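Local coordinates for protein glycerol-3-phosphate dehydrogenase [NAD(+)] 1 (Saccharomyces cerevisiae, PDB 4FGW) that interconverts dihydroxyacetone phosphate and sn-glycerol 3-phosphate with NADH/NAD(+), driving glycerol production and accumulation in yeast under hyperosmotic stress, at residues K33-T38 with P61-P66; K51-N56 with K219-R224; I67-V72 with V106-L111. All coordinates share one frame; numbering follows the deposited sequence.

Contact 1: K33-T38 with P61-P66; sequences KPFKVT and PEVFAP
F35 and F64 face each other as a parallel beta bridge, their CA atoms 4.3 Å apart, and both benzyl groups leave on the same side of the sheet. Two backbone bonds close the bridge: F35 N gives its hydrogen to V63 O at 2.8 Å, nearly straight at 173°, and A65 N reaches F35 O at 2.9 Å from above that carbonyl's plane. F35 O also lies in the plane of the F64 ring, at its edge. On this buried side the packing is close. Chi1 (-49°) puts F64 CG anti to its own carbonyl carbon, beside the backbone N, and CD1 is the ring atom that meets F35 CB, at 3.8 Å; V37 lends its CG2 to the same ring atom. V63 CG1 lies over the centre of one face of the F64 ring. The bridge joins strand 35-40, the first of the Rossmann-type domain, to the short strand 64-65 that follows helix 44-59; V217 of helix 215-222 touches both rings, and L221 packs on F64 and V37. The other side is looser and open to solvent. P34 rests its CB on the F64-A65 peptide, 3.8 Å from F64 C, while K36 brushes A65 CB with its CG at 4.0 Å. Further out, K33 only brings NZ to 4.4 Å from E62 O, its weak hydrogen bond going instead to G210 O.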
loop_
_atom_site.group_PDB
_atom_site.type_symbol
_atom_site.label_atom_id
_atom_site.label_comp_id
_atom_site.label_asym_id
_atom_site.label_seq_id
_atom_site.Cartn_x
_atom_site.Cartn_y
_atom_site.Cartn_z
ATOM N N LYS A 33 23.555 -33.560 -13.714
ATOM C CA LYS A 33 24.036 -32.704 -12.629
ATOM C C LYS A 33 23.465 -31.267 -12.677
ATOM O O LYS A 33 22.768 -30.908 -11.722
ATOM C CB LYS A 33 25.580 -32.769 -12.487
ATOM C CG LYS A 33 26.204 -31.819 -11.463
ATOM C CD LYS A 33 25.926 -32.201 -10.006
ATOM C CE LYS A 33 26.557 -31.235 -9.029
ATOM N NZ LYS A 33 26.061 -29.839 -9.201
ATOM N N PRO A 34 23.688 -30.427 -13.734
ATOM C CA PRO A 34 23.066 -29.083 -13.733
ATOM C C PRO A 34 21.571 -29.174 -14.029
ATOM O O PRO A 34 21.111 -30.177 -14.587
ATOM C CB PRO A 34 23.824 -28.320 -14.832
ATOM C CG PRO A 34 24.908 -29.264 -15.321
ATOM C CD PRO A 34 24.457 -30.641 -14.975
ATOM N N PHE A 35 20.808 -28.147 -13.633
ATOM C CA PHE A 35 19.355 -28.141 -13.808
ATOM C C PHE A 35 18.864 -27.695 -15.179
ATOM O O PHE A 35 19.118 -26.565 -15.599
ATOM C CB PHE A 35 18.653 -27.373 -12.675
ATOM C CG PHE A 35 18.962 -27.869 -11.280
ATOM C CD1 PHE A 35 18.568 -29.142 -10.871
ATOM C CD2 PHE A 35 19.631 -27.059 -10.370
ATOM C CE1 PHE A 35 18.863 -29.604 -9.583
ATOM C CE2 PHE A 35 19.924 -27.520 -9.079
ATOM C CZ PHE A 35 19.535 -28.788 -8.694
ATOM N N LYS A 36 18.155 -28.599 -15.875
ATOM C CA LYS A 36 17.553 -28.337 -17.181
ATOM C C LYS A 36 16.191 -27.679 -16.929
ATOM O O LYS A 36 15.386 -28.213 -16.161
ATOM C CB LYS A 36 17.410 -29.642 -17.973
ATOM C CG LYS A 36 17.668 -29.482 -19.468
ATOM C CD LYS A 36 17.832 -30.830 -20.175
ATOM C CE LYS A 36 19.273 -31.282 -20.256
ATOM N NZ LYS A 36 19.405 -32.558 -21.009
ATOM N N VAL A 37 15.960 -26.494 -17.522
ATOM C CA VAL A 37 14.718 -25.733 -17.315
ATOM C C VAL A 37 13.844 -25.678 -18.575
ATOM O O VAL A 37 14.340 -25.392 -19.667
ATOM C CB VAL A 37 14.962 -24.312 -16.719
ATOM C CG1 VAL A 37 13.693 -23.755 -16.069
ATOM C CG2 VAL A 37 16.114 -24.305 -15.713
ATOM N N THR A 38 12.537 -25.944 -18.407
ATOM C CA THR A 38 11.530 -25.875 -19.466
ATOM C C THR A 38 10.370 -24.978 -19.029
ATOM O O THR A 38 9.878 -25.089 -17.905
ATOM C CB THR A 38 11.077 -27.280 -19.916
ATOM O OG1 THR A 38 12.195 -27.982 -20.466
ATOM C CG2 THR A 38 9.941 -27.245 -20.946
ATOM N N PRO A 61 26.373 -21.299 -15.307
ATOM C CA PRO A 61 26.610 -22.590 -15.984
ATOM C C PRO A 61 26.914 -23.789 -15.077
ATOM O O PRO A 61 26.801 -24.935 -15.527
ATOM C CB PRO A 61 27.762 -22.282 -16.940
ATOM C CG PRO A 61 28.489 -21.163 -16.304
ATOM C CD PRO A 61 27.464 -20.340 -15.584
ATOM N N GLU A 62 27.299 -23.530 -13.813
ATOM C CA GLU A 62 27.605 -24.554 -12.809
ATOM C C GLU A 62 26.331 -25.027 -12.076
ATOM O O GLU A 62 26.362 -26.044 -11.378
ATOM C CB GLU A 62 28.685 -24.038 -11.822
ATOM C CG GLU A 62 28.214 -23.047 -10.754
ATOM C CD GLU A 62 27.789 -21.635 -11.140
ATOM O OE1 GLU A 62 27.308 -20.911 -10.239
ATOM O OE2 GLU A 62 27.949 -21.239 -12.318
ATOM N N VAL A 63 25.221 -24.270 -12.236
ATOM C CA VAL A 63 23.925 -24.530 -11.596
ATOM C C VAL A 63 22.878 -25.024 -12.604
ATOM O O VAL A 63 22.214 -26.031 -12.346
ATOM C CB VAL A 63 23.422 -23.306 -10.781
ATOM C CG1 VAL A 63 22.106 -23.610 -10.068
ATOM C CG2 VAL A 63 24.474 -22.843 -9.775
ATOM N N PHE A 64 22.725 -24.320 -13.736
ATOM C CA PHE A 64 21.733 -24.675 -14.748
ATOM C C PHE A 64 22.334 -25.072 -16.082
ATOM O O PHE A 64 23.387 -24.554 -16.465
ATOM C CB PHE A 64 20.730 -23.520 -14.955
ATOM C CG PHE A 64 20.141 -22.938 -13.693
ATOM C CD1 PHE A 64 19.141 -23.611 -12.998
ATOM C CD2 PHE A 64 20.578 -21.714 -13.204
ATOM C CE1 PHE A 64 18.602 -23.076 -11.828
ATOM C CE2 PHE A 64 20.038 -21.177 -12.032
ATOM C CZ PHE A 64 19.053 -21.862 -11.352
ATOM N N ALA A 65 21.625 -25.954 -16.813
ATOM C CA ALA A 65 21.995 -26.417 -18.157
ATOM C C ALA A 65 21.971 -25.203 -19.113
ATOM O O ALA A 65 21.219 -24.260 -18.853
ATOM C CB ALA A 65 21.025 -27.493 -18.631
ATOM N N PRO A 66 22.814 -25.158 -20.173
ATOM C CA PRO A 66 22.858 -23.952 -21.022
ATOM C C PRO A 66 21.567 -23.572 -21.741
ATOM O O PRO A 66 21.229 -22.396 -21.775
ATOM C CB PRO A 66 23.995 -24.252 -22.014
ATOM C CG PRO A 66 24.788 -25.334 -21.381
ATOM C CD PRO A 66 23.805 -26.157 -20.623
#

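Contact 2: K51-N56 with K219-R224; sequences KVVAEN and KALFHR
N56 presses its side-chain amide against the C-terminal end of helix 215-222, where the carbonyls of A220, L221 and H223 gather. It comes from helix 44-59, the helix that follows the first strand and the glycine-rich turn of the Rossmann-type domain, and the contact packs that helix against one much later in the chain. Among the hydrogen bonds, ND2 of N56 serves two backbone oxygens, L221 O at 2.7 Å and H223 O at 3.2 Å, and stands above both carbonyl planes. With chi1 at -73°, N56 CG lies anti to its own carbonyl carbon, and there it comes within 3.2 Å of A220 O. OD1 accepts a weak bond from NH1 of R224, whose guanidinium is turned 88° from the amide.

The charged part is a network of K51, E55 and R224. R224 NE donates to E55 OE1 at 2.7 Å, in the guanidinium plane and on the anti lone pair of the oxygen, with NH2 adding a weak second bond; E55 CB lies over one face of the same group. The other oxygen, OE2, uses its syn lone pair for K51 NZ. Y226 OH also bonds to OE1 and E191 pairs with K51, so the carboxylate is gripped at both oxygens, which would probably favour its charged form.

Apolar packing fills the deeper side. V53 splits its methyls, CG1 against L221 CD1 and CG2 against the F222 ring at CE1, while L221 CG covers the centre of one face of that ring. Apart from these, one methyl lies against a backbone carbonyl: V52 CG1 ends 3.3 Å from the carbonyl oxygen O of F222.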
loop_
_atom_site.group_PDB
_atom_site.type_symbol
_atom_site.label_atom_id
_atom_site.label_comp_id
_atom_site.label_asym_id
_atom_site.label_seq_id
_atom_site.Cartn_x
_atom_site.Cartn_y
_atom_site.Cartn_z
ATOM N N LYS A 51 12.715 -15.780 -21.202
ATOM C CA LYS A 51 13.828 -14.880 -21.526
ATOM C C LYS A 51 14.653 -14.638 -20.249
ATOM O O LYS A 51 15.885 -14.689 -20.299
ATOM C CB LYS A 51 13.292 -13.553 -22.102
ATOM C CG LYS A 51 14.359 -12.510 -22.433
ATOM C CD LYS A 51 13.730 -11.182 -22.825
ATOM C CE LYS A 51 14.744 -10.098 -23.094
ATOM N NZ LYS A 51 15.239 -9.466 -21.846
ATOM N N VAL A 52 13.957 -14.396 -19.112
ATOM C CA VAL A 52 14.511 -14.182 -17.768
ATOM C C VAL A 52 15.328 -15.428 -17.342
ATOM O O VAL A 52 16.479 -15.300 -16.906
ATOM C CB VAL A 52 13.359 -13.845 -16.775
ATOM C CG1 VAL A 52 13.779 -14.013 -15.314
ATOM C CG2 VAL A 52 12.809 -12.442 -17.023
ATOM N N VAL A 53 14.728 -16.624 -17.514
ATOM C CA VAL A 53 15.311 -17.926 -17.190
ATOM C C VAL A 53 16.526 -18.248 -18.090
ATOM O O VAL A 53 17.563 -18.658 -17.562
ATOM C CB VAL A 53 14.214 -19.026 -17.159
ATOM C CG1 VAL A 53 14.799 -20.428 -17.266
ATOM C CG2 VAL A 53 13.356 -18.900 -15.901
ATOM N N ALA A 54 16.425 -18.004 -19.421
ATOM C CA ALA A 54 17.528 -18.234 -20.371
ATOM C C ALA A 54 18.751 -17.355 -20.090
ATOM O O ALA A 54 19.886 -17.806 -20.276
ATOM C CB ALA A 54 17.056 -18.049 -21.808
ATOM N N GLU A 55 18.514 -16.113 -19.631
ATOM C CA GLU A 55 19.552 -15.150 -19.258
ATOM C C GLU A 55 20.336 -15.660 -18.045
ATOM O O GLU A 55 21.565 -15.560 -18.021
ATOM C CB GLU A 55 18.922 -13.783 -18.933
ATOM C CG GLU A 55 18.630 -12.927 -20.154
ATOM C CD GLU A 55 17.718 -11.738 -19.917
ATOM O OE1 GLU A 55 17.581 -11.305 -18.750
ATOM O OE2 GLU A 55 17.140 -11.232 -20.905
ATOM N N ASN A 56 19.617 -16.222 -17.052
ATOM C CA ASN A 56 20.199 -16.763 -15.827
ATOM C C ASN A 56 20.903 -18.102 -16.015
ATOM O O ASN A 56 21.899 -18.347 -15.334
ATOM C CB ASN A 56 19.174 -16.806 -14.700
ATOM C CG ASN A 56 18.854 -15.449 -14.132
ATOM O OD1 ASN A 56 19.727 -14.594 -13.950
ATOM N ND2 ASN A 56 17.598 -15.233 -13.802
ATOM N N LYS A 219 16.225 -18.246 -6.486
ATOM C CA LYS A 219 16.697 -16.860 -6.485
ATOM C C LYS A 219 17.588 -16.643 -7.698
ATOM O O LYS A 219 17.403 -15.666 -8.409
ATOM C CB LYS A 219 17.453 -16.522 -5.179
ATOM C CG LYS A 219 17.996 -15.083 -5.099
ATOM C CD LYS A 219 16.988 -14.068 -4.571
ATOM C CE LYS A 219 17.631 -12.716 -4.357
ATOM N NZ LYS A 219 16.882 -11.900 -3.358
ATOM N N ALA A 220 18.520 -17.572 -7.951
ATOM C CA ALA A 220 19.439 -17.529 -9.085
ATOM C C ALA A 220 18.710 -17.693 -10.425
ATOM O O ALA A 220 19.125 -17.087 -11.410
ATOM C CB ALA A 220 20.510 -18.601 -8.931
ATOM N N LEU A 221 17.625 -18.495 -10.453
ATOM C CA LEU A 221 16.840 -18.773 -11.657
ATOM C C LEU A 221 16.030 -17.580 -12.163
ATOM O O LEU A 221 15.949 -17.370 -13.373
ATOM C CB LEU A 221 15.919 -19.999 -11.436
ATOM C CG LEU A 221 15.108 -20.527 -12.632
ATOM C CD1 LEU A 221 16.012 -21.014 -13.752
ATOM C CD2 LEU A 221 14.181 -21.635 -12.199
ATOM N N PHE A 222 15.425 -16.812 -11.250
ATOM C CA PHE A 222 14.556 -15.705 -11.633
ATOM C C PHE A 222 15.106 -14.295 -11.450
ATOM O O PHE A 222 14.683 -13.396 -12.184
ATOM C CB PHE A 222 13.172 -15.862 -10.982
ATOM C CG PHE A 222 12.452 -17.148 -11.321
ATOM C CD1 PHE A 222 11.862 -17.328 -12.570
ATOM C CD2 PHE A 222 12.349 -18.174 -10.386
ATOM C CE1 PHE A 222 11.181 -18.506 -12.873
ATOM C CE2 PHE A 222 11.670 -19.356 -10.693
ATOM C CZ PHE A 222 11.096 -19.515 -11.936
ATOM N N HIS A 223 16.010 -14.077 -10.468
ATOM C CA HIS A 223 16.549 -12.740 -10.193
ATOM C C HIS A 223 17.356 -12.146 -11.341
ATOM O O HIS A 223 18.241 -12.803 -11.899
ATOM C CB HIS A 223 17.333 -12.686 -8.872
ATOM C CG HIS A 223 17.660 -11.290 -8.430
ATOM N ND1 HIS A 223 16.814 -10.582 -7.602
ATOM C CD2 HIS A 223 18.715 -10.505 -8.751
ATOM C CE1 HIS A 223 17.384 -9.398 -7.436
ATOM N NE2 HIS A 223 18.524 -9.305 -8.114
ATOM N N ARG A 224 17.033 -10.891 -11.685
ATOM C CA ARG A 224 17.706 -10.101 -12.722
ATOM C C ARG A 224 17.907 -8.686 -12.156
ATOM O O ARG A 224 17.147 -8.308 -11.263
ATOM C CB ARG A 224 16.852 -10.030 -14.019
ATOM C CG ARG A 224 16.517 -11.364 -14.698
ATOM C CD ARG A 224 17.725 -12.166 -15.182
ATOM N NE ARG A 224 18.483 -11.489 -16.237
ATOM C CZ ARG A 224 19.778 -11.201 -16.168
ATOM N NH1 ARG A 224 20.484 -11.529 -15.092
ATOM N NH2 ARG A 224 20.379 -10.584 -17.175
#

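Contact 3: I67-V72 with V106-L111; sequences IVQMWV and VANPDL
Strands 67-71 and 106-108 run parallel, their axes 36° apart, and the backbone bonds are V106 N to V68 O, M70 N to V106 O, N108 N to M70 O and, just past the first strand, V72 N to N108 O. The two strands belong to a beta-alpha-beta unit of the Rossmann-type domain, with helix 82-86 on the connection, and 105-108 is the outermost strand on its side of the sheet within the chain. On the face shared by Q69, W71, V106 and N108, N108 ND2 gives a nearly straight bond (177°) to Q69 OE1 at 2.7 Å. The Q69 chain is bent at chi2 (79°), and its OE1 is the atom that meets N108. N108 OD1 accepts from D110 N in an Asx turn, and ND2 also reaches D113 OD1, so the amide is fixed at both ends. D110 then caps helix 111-115 through D113 N. Past the strand end, W71 NE1 bonds to P109 O at 3.2 Å, from above that carbonyl's plane. L111 CD1 sits 3.7 Å from the centroid of the indole's five-membered ring, a CH-pi contact over the face. An alanine at W71 would probably leave P109 O without this donor and open a gap beneath L111 CD1. On the face of M70 and A107, CB of A107 meets V72 CG2 at 3.7 Å. V72 also touches S42, and W71 lies near F73, both probably NAD(+)-binding. The N108 amide thus ties strand to strand and also holds the Asx turn, while the indole N-H holds P109 O.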
loop_
_atom_site.group_PDB
_atom_site.type_symbol
_atom_site.label_atom_id
_atom_site.label_comp_id
_atom_site.label_asym_id
_atom_site.label_seq_id
_atom_site.Cartn_x
_atom_site.Cartn_y
_atom_site.Cartn_z
ATOM N N ILE A 67 20.854 -24.569 -22.295
ATOM C CA ILE A 67 19.638 -24.407 -23.097
ATOM C C ILE A 67 18.354 -24.464 -22.268
ATOM O O ILE A 67 18.203 -25.341 -21.414
ATOM C CB ILE A 67 19.608 -25.440 -24.268
ATOM C CG1 ILE A 67 20.992 -25.640 -24.910
ATOM C CG2 ILE A 67 18.562 -25.089 -25.323
ATOM C CD1 ILE A 67 21.612 -27.012 -24.623
ATOM N N VAL A 68 17.435 -23.549 -22.559
ATOM C CA VAL A 68 16.105 -23.551 -21.961
ATOM C C VAL A 68 15.099 -23.787 -23.054
ATOM O O VAL A 68 15.119 -23.114 -24.069
ATOM C CB VAL A 68 15.757 -22.217 -21.247
ATOM C CG1 VAL A 68 14.279 -22.121 -20.985
ATOM C CG2 VAL A 68 16.502 -22.095 -19.960
ATOM N N GLN A 69 14.235 -24.764 -22.826
ATOM C CA GLN A 69 13.191 -25.172 -23.759
ATOM C C GLN A 69 11.880 -24.441 -23.439
ATOM O O GLN A 69 11.548 -24.247 -22.269
ATOM C CB GLN A 69 12.988 -26.686 -23.696
ATOM C CG GLN A 69 12.610 -27.304 -25.042
ATOM C CD GLN A 69 13.752 -27.535 -26.017
ATOM O OE1 GLN A 69 13.530 -27.739 -27.214
ATOM N NE2 GLN A 69 14.994 -27.533 -25.543
ATOM N N MET A 70 11.157 -24.008 -24.475
ATOM C CA MET A 70 9.875 -23.337 -24.306
ATOM C C MET A 70 8.831 -24.015 -25.173
ATOM O O MET A 70 8.971 -24.025 -26.399
ATOM C CB MET A 70 9.967 -21.834 -24.616
ATOM C CG MET A 70 8.637 -21.103 -24.436
ATOM S SD MET A 70 8.684 -19.325 -24.734
ATOM C CE MET A 70 8.979 -19.276 -26.485
ATOM N N TRP A 71 7.787 -24.587 -24.540
ATOM C CA TRP A 71 6.720 -25.229 -25.292
ATOM C C TRP A 71 5.837 -24.188 -25.968
ATOM O O TRP A 71 5.199 -23.373 -25.300
ATOM C CB TRP A 71 5.891 -26.227 -24.464
ATOM C CG TRP A 71 4.761 -26.815 -25.265
ATOM C CD1 TRP A 71 4.868 -27.671 -26.323
ATOM C CD2 TRP A 71 3.373 -26.462 -25.176
ATOM N NE1 TRP A 71 3.625 -27.925 -26.855
ATOM C CE2 TRP A 71 2.688 -27.193 -26.173
ATOM C CE3 TRP A 71 2.635 -25.609 -24.332
ATOM C CZ2 TRP A 71 1.302 -27.104 -26.348
ATOM C CZ3 TRP A 71 1.262 -25.525 -24.505
ATOM C CH2 TRP A 71 0.608 -26.270 -25.499
ATOM N N VAL A 72 5.817 -24.231 -27.305
ATOM C CA VAL A 72 5.022 -23.337 -28.144
ATOM C C VAL A 72 3.963 -24.168 -28.867
ATOM O O VAL A 72 4.316 -25.106 -29.581
ATOM C CB VAL A 72 5.905 -22.541 -29.153
ATOM C CG1 VAL A 72 5.076 -21.521 -29.934
ATOM C CG2 VAL A 72 7.086 -21.860 -28.461
ATOM N N VAL A 106 15.214 -21.959 -26.783
ATOM C CA VAL A 106 14.746 -22.772 -27.904
ATOM C C VAL A 106 13.255 -23.100 -27.789
ATOM O O VAL A 106 12.814 -23.632 -26.770
ATOM C CB VAL A 106 15.635 -24.038 -28.112
ATOM C CG1 VAL A 106 15.067 -24.963 -29.187
ATOM C CG2 VAL A 106 17.069 -23.649 -28.455
ATOM N N ALA A 107 12.495 -22.783 -28.854
ATOM C CA ALA A 107 11.063 -23.046 -28.969
ATOM C C ALA A 107 10.839 -24.510 -29.381
ATOM O O ALA A 107 11.546 -25.020 -30.255
ATOM C CB ALA A 107 10.453 -22.111 -30.000
ATOM N N ASN A 108 9.858 -25.166 -28.755
ATOM C CA ASN A 108 9.549 -26.564 -29.032
ATOM C C ASN A 108 8.043 -26.789 -29.251
ATOM O O ASN A 108 7.250 -26.438 -28.374
ATOM C CB ASN A 108 10.092 -27.472 -27.926
ATOM C CG ASN A 108 10.356 -28.882 -28.394
ATOM O OD1 ASN A 108 9.468 -29.580 -28.899
ATOM N ND2 ASN A 108 11.593 -29.330 -28.251
ATOM N N PRO A 109 7.626 -27.383 -30.393
ATOM C CA PRO A 109 6.185 -27.591 -30.613
ATOM C C PRO A 109 5.598 -28.818 -29.910
ATOM O O PRO A 109 4.373 -28.914 -29.784
ATOM C CB PRO A 109 6.068 -27.693 -32.134
ATOM C CG PRO A 109 7.390 -28.221 -32.580
ATOM C CD PRO A 109 8.425 -27.853 -31.546
ATOM N N ASP A 110 6.467 -29.757 -29.474
ATOM C CA ASP A 110 6.081 -30.998 -28.802
ATOM C C ASP A 110 6.207 -30.852 -27.285
ATOM O O ASP A 110 7.302 -30.607 -26.775
ATOM C CB ASP A 110 6.920 -32.182 -29.325
ATOM C CG ASP A 110 6.411 -33.551 -28.922
ATOM O OD1 ASP A 110 6.431 -33.863 -27.708
ATOM O OD2 ASP A 110 6.065 -34.343 -29.825
ATOM N N LEU A 111 5.088 -30.967 -26.599
ATOM C CA LEU A 111 5.050 -30.911 -25.170
ATOM C C LEU A 111 6.030 -31.880 -24.568
ATOM O O LEU A 111 6.873 -31.495 -23.783
ATOM C CB LEU A 111 3.647 -31.233 -24.687
ATOM C CG LEU A 111 3.225 -30.809 -23.289
ATOM C CD1 LEU A 111 3.701 -29.429 -22.984
ATOM C CD2 LEU A 111 1.743 -30.874 -23.140
#

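From the N terminus, the chain lays down strand 35-40, goes through helix 44-59 and returns in 61-66, where contact 1 closes the first loop. It turns a corner at P66 into strand 67-71, and contact 3 closes the next loop when 106-111 arrives beside it; these two loops lie in series, joined through the sheet by a probable hydrogen bond from Q69 N to V37 O. Contact 2 closes much later, when 219-224 reaches 51-56. Its long loop holds contact 3 nested inside and crosses that of contact 1. Side chains join all three: L221 packs on F64 and V37, and V53 on V37 and V68, tying helices 44-59 and 215-222 to one side of the sheet.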